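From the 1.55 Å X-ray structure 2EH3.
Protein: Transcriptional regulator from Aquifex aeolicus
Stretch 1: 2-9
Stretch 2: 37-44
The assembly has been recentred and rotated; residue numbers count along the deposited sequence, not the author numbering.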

# COMPACT_ATOMS: atom_id res chain seq x y z
N GLY A 2 -17.43 -5.49 -27.91
CA GLY A 2 -17.22 -4.68 -29.13
C GLY A 2 -15.88 -3.98 -29.13
O GLY A 2 -14.97 -4.36 -28.39
N THR A 3 -15.78 -2.93 -29.94
CA THR A 3 -14.54 -2.18 -30.06
C THR A 3 -14.12 -1.55 -28.74
O THR A 3 -12.93 -1.55 -28.41
CB THR A 3 -14.69 -1.10 -31.14
OG1 THR A 3 -14.99 -1.73 -32.39
CG2 THR A 3 -13.43 -0.32 -31.27
N LYS A 4 -15.08 -1.01 -27.98
CA LYS A 4 -14.72 -0.38 -26.71
C LYS A 4 -14.11 -1.44 -25.78
O LYS A 4 -13.10 -1.17 -25.09
CB LYS A 4 -15.96 0.24 -26.05
CG LYS A 4 -15.63 1.06 -24.83
CD LYS A 4 -16.88 1.71 -24.21
CE LYS A 4 -16.50 2.64 -23.06
NZ LYS A 4 -17.67 3.50 -22.71
N GLU A 5 -14.70 -2.62 -25.76
CA GLU A 5 -14.19 -3.71 -24.94
C GLU A 5 -12.80 -4.10 -25.39
O GLU A 5 -11.92 -4.35 -24.56
CB GLU A 5 -15.10 -4.94 -25.04
CG GLU A 5 -16.39 -4.85 -24.25
CD GLU A 5 -17.27 -3.70 -24.67
OE1 GLU A 5 -17.53 -3.55 -25.90
OE2 GLU A 5 -17.71 -2.95 -23.77
N ARG A 6 -12.56 -4.14 -26.69
CA ARG A 6 -11.23 -4.52 -27.16
C ARG A 6 -10.18 -3.49 -26.74
O ARG A 6 -9.07 -3.86 -26.32
CB ARG A 6 -11.23 -4.70 -28.68
CG ARG A 6 -11.97 -5.94 -29.13
CD ARG A 6 -11.29 -6.60 -30.32
NE ARG A 6 -11.49 -5.86 -31.56
CZ ARG A 6 -10.65 -4.96 -32.07
NH1 ARG A 6 -9.51 -4.66 -31.45
NH2 ARG A 6 -10.95 -4.37 -33.21
N ILE A 7 -10.52 -2.22 -26.86
CA ILE A 7 -9.59 -1.16 -26.46
C ILE A 7 -9.31 -1.31 -24.96
O ILE A 7 -8.16 -1.22 -24.53
CB ILE A 7 -10.20 0.22 -26.73
CG1 ILE A 7 -10.31 0.43 -28.23
CG2 ILE A 7 -9.36 1.32 -26.09
CD1 ILE A 7 -11.15 1.64 -28.63
N LEU A 8 -10.34 -1.53 -24.16
CA LEU A 8 -10.13 -1.69 -22.72
C LEU A 8 -9.19 -2.85 -22.41
O LEU A 8 -8.33 -2.74 -21.53
CB LEU A 8 -11.48 -1.88 -22.01
CG LEU A 8 -12.25 -0.56 -21.89
CD1 LEU A 8 -13.72 -0.85 -21.56
CD2 LEU A 8 -11.60 0.29 -20.82
N GLU A 9 -9.35 -3.97 -23.12
CA GLU A 9 -8.51 -5.14 -22.87
C GLU A 9 -7.06 -4.90 -23.23
O GLU A 9 -6.16 -5.24 -22.44
CB GLU A 9 -9.07 -6.37 -23.60
CG GLU A 9 -10.42 -6.84 -23.03
CD GLU A 9 -10.34 -7.10 -21.52
OE1 GLU A 9 -9.49 -7.92 -21.10
OE2 GLU A 9 -11.11 -6.47 -20.77
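Stretch 2, residues 37-44: GAFYFHFK

The centre of the contact is Ile7, a buried residue whose CA-to-CB bond points toward stretch 2. Its CG2 lies 3.6 Å from CE2 of Phe43 and 3.8 Å from CD1 of Phe39, so one methyl group meets two aromatic rings, each approached obliquely. The other end of the same side chain reaches back along the helix: CD1 of Ile7 is 4.1 Å from the carbonyl O of Ala38 and 4.2 Å from CD2 of His42. With chi1 in m and chi2 in t, Ile7 touches four residues of stretch 2.

Phe43 leaves its backbone sideways, but the end of its ring comes nearer to stretch 1 and spans three residues there. Besides Ile7, CZ of Phe43 sits 3.7 Å from CG of Lys4 and 3.9 Å from CG of Leu8; both approaches to the ring are again oblique. The aliphatic part of Lys4 thus joins the apolar surface made by Ile7 and Leu8; Lys4, Ile7 and Leu8, spaced i, i+3 and i+4, lie on one side of the helix.

Residues 3-9 are helical, held by regular i to i+4 bonds such as Ile7 N to Thr3 O (2.9 Å) and Leu8 N to Lys4 O (2.9 Å), and the helix continues later in the chain. Residues 37-42 are the last part of a helix that begins earlier in the chain; Phe43 and Lys44 follow it as loop. The two axes come within 10.0 Å and cross at -100°, nearly perpendicular, so the contact is compact rather than a long ridge. Across the stretches, Lys4 CA lies 6.2 Å from His42 CA, Ile7 CA lies 7.3 Å from Phe39 CA, and Thr3 CA lies 7.8 Å from Ala38 CA. Phe43 is the first residue to leave helical phi/psi, at -138/128, yet Phe43 N still bonds to Phe39 O at 2.8 Å.

Farther out, His42 points toward stretch 1 and lies against the start of its helix. CB of Lys4 covers one face of the imidazole in a CH-pi contact, 3.9 Å from the centroid of the His42 ring and 21° off the normal; its closest ring atom is ND1 of His42, at 3.7 Å. CB of Thr3 approaches the same ring obliquely, 3.8 Å from NE2 of His42. Both are carbon-to-nitrogen contacts, and no direct hydrogen bond joins the stretches.

The polar edge is bridged by water instead. Lys4 is extended, all four chi angles in t, and carries its amine past the Phe43 ring to solvent: NZ of Lys4 donates to water 1 at 2.9 Å, and the water donates to O of His42, also at 2.9 Å. The side chain that lines the apolar centre with its methylenes therefore ends in a link to the last helical residue of stretch 2. In all, 372 Å² is buried, summed over both sides.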

# COMPACT_ATOMS: atom_id res chain seq x y z
N GLY A 37 -9.35 7.33 -34.74
CA GLY A 37 -10.75 7.75 -34.72
C GLY A 37 -11.61 6.76 -33.97
O GLY A 37 -12.57 7.13 -33.29
N ALA A 38 -11.27 5.48 -34.09
CA ALA A 38 -12.05 4.48 -33.38
C ALA A 38 -11.85 4.66 -31.89
O ALA A 38 -12.78 4.53 -31.09
CB ALA A 38 -11.58 3.09 -33.81
N PHE A 39 -10.62 4.98 -31.51
CA PHE A 39 -10.33 5.18 -30.10
C PHE A 39 -11.05 6.40 -29.57
O PHE A 39 -11.73 6.33 -28.54
CB PHE A 39 -8.82 5.32 -29.89
CG PHE A 39 -8.43 5.61 -28.46
CD1 PHE A 39 -8.10 4.56 -27.60
CD2 PHE A 39 -8.45 6.92 -27.97
CE1 PHE A 39 -7.79 4.84 -26.26
CE2 PHE A 39 -8.14 7.20 -26.64
CZ PHE A 39 -7.81 6.15 -25.79
N TYR A 40 -10.92 7.52 -30.27
CA TYR A 40 -11.56 8.75 -29.81
C TYR A 40 -13.07 8.76 -29.87
O TYR A 40 -13.72 9.59 -29.21
CB TYR A 40 -10.92 9.93 -30.52
CG TYR A 40 -9.51 10.16 -29.99
CD1 TYR A 40 -9.30 10.52 -28.66
CD2 TYR A 40 -8.40 9.96 -30.80
CE1 TYR A 40 -8.02 10.68 -28.14
CE2 TYR A 40 -7.10 10.11 -30.29
CZ TYR A 40 -6.92 10.47 -28.96
OH TYR A 40 -5.65 10.62 -28.44
N PHE A 41 -13.64 7.83 -30.64
CA PHE A 41 -15.09 7.74 -30.69
C PHE A 41 -15.57 7.23 -29.31
O PHE A 41 -16.59 7.68 -28.80
CB PHE A 41 -15.55 6.75 -31.78
CG PHE A 41 -17.03 6.48 -31.77
CD1 PHE A 41 -17.92 7.36 -32.39
CD2 PHE A 41 -17.53 5.33 -31.18
CE1 PHE A 41 -19.29 7.09 -32.42
CE2 PHE A 41 -18.89 5.04 -31.19
CZ PHE A 41 -19.78 5.93 -31.82
N HIS A 42 -14.79 6.33 -28.71
CA HIS A 42 -15.13 5.77 -27.40
C HIS A 42 -14.52 6.45 -26.18
O HIS A 42 -15.10 6.37 -25.09
CB HIS A 42 -14.74 4.29 -27.34
CG HIS A 42 -15.49 3.43 -28.31
ND1 HIS A 42 -16.82 3.14 -28.17
CD2 HIS A 42 -15.09 2.84 -29.46
CE1 HIS A 42 -17.22 2.40 -29.19
NE2 HIS A 42 -16.19 2.21 -29.99
N PHE A 43 -13.37 7.10 -26.35
CA PHE A 43 -12.67 7.76 -25.23
C PHE A 43 -12.14 9.12 -25.68
O PHE A 43 -11.43 9.21 -26.65
CB PHE A 43 -11.50 6.88 -24.77
CG PHE A 43 -11.92 5.51 -24.29
CD1 PHE A 43 -12.51 5.34 -23.02
CD2 PHE A 43 -11.77 4.38 -25.10
CE1 PHE A 43 -12.93 4.08 -22.58
CE2 PHE A 43 -12.19 3.10 -24.67
CZ PHE A 43 -12.77 2.96 -23.40
N LYS A 44 -12.45 10.18 -24.94
CA LYS A 44 -11.95 11.47 -25.38
C LYS A 44 -10.48 11.69 -25.04
O LYS A 44 -9.81 12.53 -25.66
CB LYS A 44 -12.84 12.58 -24.82
CG LYS A 44 -14.26 12.51 -25.40
CD LYS A 44 -14.22 12.58 -26.94
CE LYS A 44 -15.54 12.18 -27.59
NZ LYS A 44 -15.68 10.70 -27.76
O HOH W 1 -17.86 5.69 -24.55